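Local coordinates for protein LEOA (Escherichia coli, PDB 4AUR) that is a bacterial dynamin, a GTPase that probably couples nucleotide hydrolysis to work on membranes, at residues I141-D146 and S156-W161. Sequence-based numbering, arbitrary orientation.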
loop_
_atom_site.group_PDB
_atom_site.type_symbol
_atom_site.label_atom_id
_atom_site.label_comp_id
_atom_site.label_asym_id
_atom_site.label_seq_id
_atom_site.Cartn_x
_atom_site.Cartn_y
_atom_site.Cartn_z
ATOM N N ILE A 141 14.337 5.036 -39.776
ATOM C CA ILE A 141 14.276 4.346 -41.057
ATOM C C ILE A 141 13.524 5.220 -42.032
ATOM O O ILE A 141 12.406 5.599 -41.779
ATOM C CB ILE A 141 13.574 2.983 -40.910
ATOM C CG1 ILE A 141 14.311 2.122 -39.890
ATOM C CG2 ILE A 141 13.485 2.266 -42.253
ATOM C CD1 ILE A 141 13.830 0.698 -39.837
ATOM N N PHE A 142 14.152 5.559 -43.140
ATOM C CA PHE A 142 13.490 6.367 -44.165
ATOM C C PHE A 142 13.222 5.474 -45.323
ATOM O O PHE A 142 14.139 4.978 -45.937
ATOM C CB PHE A 142 14.369 7.512 -44.670
ATOM C CG PHE A 142 14.708 8.548 -43.635
ATOM C CD1 PHE A 142 13.910 8.756 -42.519
ATOM C CD2 PHE A 142 15.827 9.365 -43.819
ATOM C CE1 PHE A 142 14.239 9.742 -41.595
ATOM C CE2 PHE A 142 16.152 10.351 -42.903
ATOM C CZ PHE A 142 15.365 10.530 -41.788
ATOM N N TYR A 143 11.960 5.259 -45.613
ATOM C CA TYR A 143 11.593 4.540 -46.814
ATOM C C TYR A 143 11.156 5.588 -47.815
ATOM O O TYR A 143 10.081 6.161 -47.682
ATOM C CB TYR A 143 10.470 3.547 -46.527
ATOM C CG TYR A 143 10.491 2.407 -47.474
ATOM C CD1 TYR A 143 10.141 2.588 -48.803
ATOM C CD2 TYR A 143 10.917 1.164 -47.073
ATOM C CE1 TYR A 143 10.193 1.558 -49.700
ATOM C CE2 TYR A 143 10.966 0.123 -47.964
ATOM C CZ TYR A 143 10.597 0.332 -49.273
ATOM O OH TYR A 143 10.648 -0.695 -50.161
ATOM N N VAL A 144 12.006 5.863 -48.797
ATOM C CA VAL A 144 11.754 6.947 -49.738
ATOM C C VAL A 144 11.089 6.404 -50.980
ATOM O O VAL A 144 11.630 5.495 -51.632
ATOM C CB VAL A 144 13.045 7.651 -50.154
ATOM C CG1 VAL A 144 12.760 8.656 -51.252
ATOM C CG2 VAL A 144 13.684 8.341 -48.966
ATOM N N VAL A 145 9.932 6.983 -51.308
ATOM C CA VAL A 145 9.122 6.569 -52.471
ATOM C C VAL A 145 8.850 7.746 -53.435
ATOM O O VAL A 145 9.417 8.836 -53.266
ATOM C CB VAL A 145 7.803 5.912 -52.022
ATOM C CG1 VAL A 145 8.097 4.721 -51.132
ATOM C CG2 VAL A 145 6.905 6.908 -51.317
ATOM N N ASP A 146 8.008 7.503 -54.448
ATOM C CA ASP A 146 7.753 8.463 -55.516
ATOM C C ASP A 146 6.437 9.135 -55.291
ATOM O O ASP A 146 5.509 8.557 -54.740
ATOM C CB ASP A 146 7.760 7.784 -56.905
ATOM C CG ASP A 146 8.151 8.756 -58.049
ATOM O OD1 ASP A 146 7.317 9.608 -58.428
ATOM O OD2 ASP A 146 9.296 8.659 -58.572
ATOM N N SER A 156 6.362 -5.070 -52.210
ATOM C CA SER A 156 5.474 -5.585 -51.181
ATOM C C SER A 156 6.236 -6.234 -50.042
ATOM O O SER A 156 6.018 -5.917 -48.886
ATOM C CB SER A 156 4.520 -6.607 -51.765
ATOM O OG SER A 156 3.522 -5.980 -52.525
ATOM N N ASP A 157 7.134 -7.150 -50.361
ATOM C CA ASP A 157 7.701 -8.023 -49.323
ATOM C C ASP A 157 8.781 -7.322 -48.468
ATOM O O ASP A 157 9.088 -7.778 -47.358
ATOM C CB ASP A 157 8.190 -9.364 -49.914
ATOM C CG ASP A 157 9.239 -9.188 -50.993
ATOM O OD1 ASP A 157 9.500 -8.034 -51.375
ATOM O OD2 ASP A 157 9.800 -10.203 -51.466
ATOM N N ILE A 158 9.299 -6.202 -48.974
ATOM C CA ILE A 158 10.264 -5.379 -48.280
ATOM C C ILE A 158 9.564 -4.532 -47.238
ATOM O O ILE A 158 10.033 -4.375 -46.105
ATOM C CB ILE A 158 10.953 -4.432 -49.254
ATOM C CG1 ILE A 158 11.737 -5.223 -50.299
ATOM C CG2 ILE A 158 11.880 -3.490 -48.506
ATOM C CD1 ILE A 158 12.367 -4.350 -51.369
ATOM N N VAL A 159 8.453 -3.943 -47.632
ATOM C CA VAL A 159 7.582 -3.270 -46.682
ATOM C C VAL A 159 7.144 -4.226 -45.566
ATOM O O VAL A 159 7.091 -3.848 -44.427
ATOM C CB VAL A 159 6.343 -2.709 -47.394
ATOM C CG1 VAL A 159 5.297 -2.255 -46.391
ATOM C CG2 VAL A 159 6.741 -1.563 -48.319
ATOM N N LYS A 160 6.840 -5.468 -45.903
ATOM C CA LYS A 160 6.459 -6.462 -44.909
ATOM C C LYS A 160 7.627 -6.803 -44.006
ATOM O O LYS A 160 7.480 -7.009 -42.812
ATOM C CB LYS A 160 5.974 -7.727 -45.611
ATOM C CG LYS A 160 5.346 -8.734 -44.680
ATOM C CD LYS A 160 4.762 -9.919 -45.425
ATOM C CE LYS A 160 3.844 -10.729 -44.515
ATOM N NZ LYS A 160 2.681 -11.286 -45.266
ATOM N N TRP A 161 8.801 -6.887 -44.602
ATOM C CA TRP A 161 10.022 -7.209 -43.873
ATOM C C TRP A 161 10.286 -6.173 -42.806
ATOM O O TRP A 161 10.603 -6.499 -41.698
ATOM C CB TRP A 161 11.165 -7.225 -44.872
ATOM C CG TRP A 161 12.481 -7.550 -44.319
ATOM C CD1 TRP A 161 12.812 -8.635 -43.591
ATOM C CD2 TRP A 161 13.679 -6.782 -44.483
ATOM N NE1 TRP A 161 14.136 -8.593 -43.282
ATOM C CE2 TRP A 161 14.692 -7.461 -43.817
ATOM C CE3 TRP A 161 13.983 -5.572 -45.129
ATOM C CZ2 TRP A 161 16.008 -6.983 -43.768
ATOM C CZ3 TRP A 161 15.285 -5.100 -45.082
ATOM C CH2 TRP A 161 16.282 -5.804 -44.403
#
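Y143 makes every contact between strand residues 141-146 and helix residues 156-161, meeting I158 and V159. All of it is van der Waals packing. No hydrogen bond joins the two segments.

The CB of Y143 points toward the helix. With CG anti to the backbone N (chi1 -154°), the side chain extends from the strand and its hydroxyl end reaches I158. I158 CG2 sits at the ring edge, near its plane, 3.5 Å from Y143 OH and 3.8 Å from Y143 CE2. The two side chains cross at about a right angle. With chi1 of I158 at -63°, CG1 is anti to the carbonyl carbon, and CG2 is the branch that meets the tyrosine. V159 adds a looser touch, with its CG2 4.4 Å from Y143 CZ, oblique to the ring.

All three residues are buried, yet the backbones stay well apart: Y143 CA and V159 CA are 8.8 Å from each other. Side chains from both segments span this distance.

The ring of Y143 also meets that of F174. L151 packs on V159, and R123 touches I158. Strand 140-146 runs parallel between strands 54-60 and 172-177. Helix 156-165 is the crossover of the beta-alpha-beta unit that leads to strand 172-177, as expected of a P-loop GTPase domain.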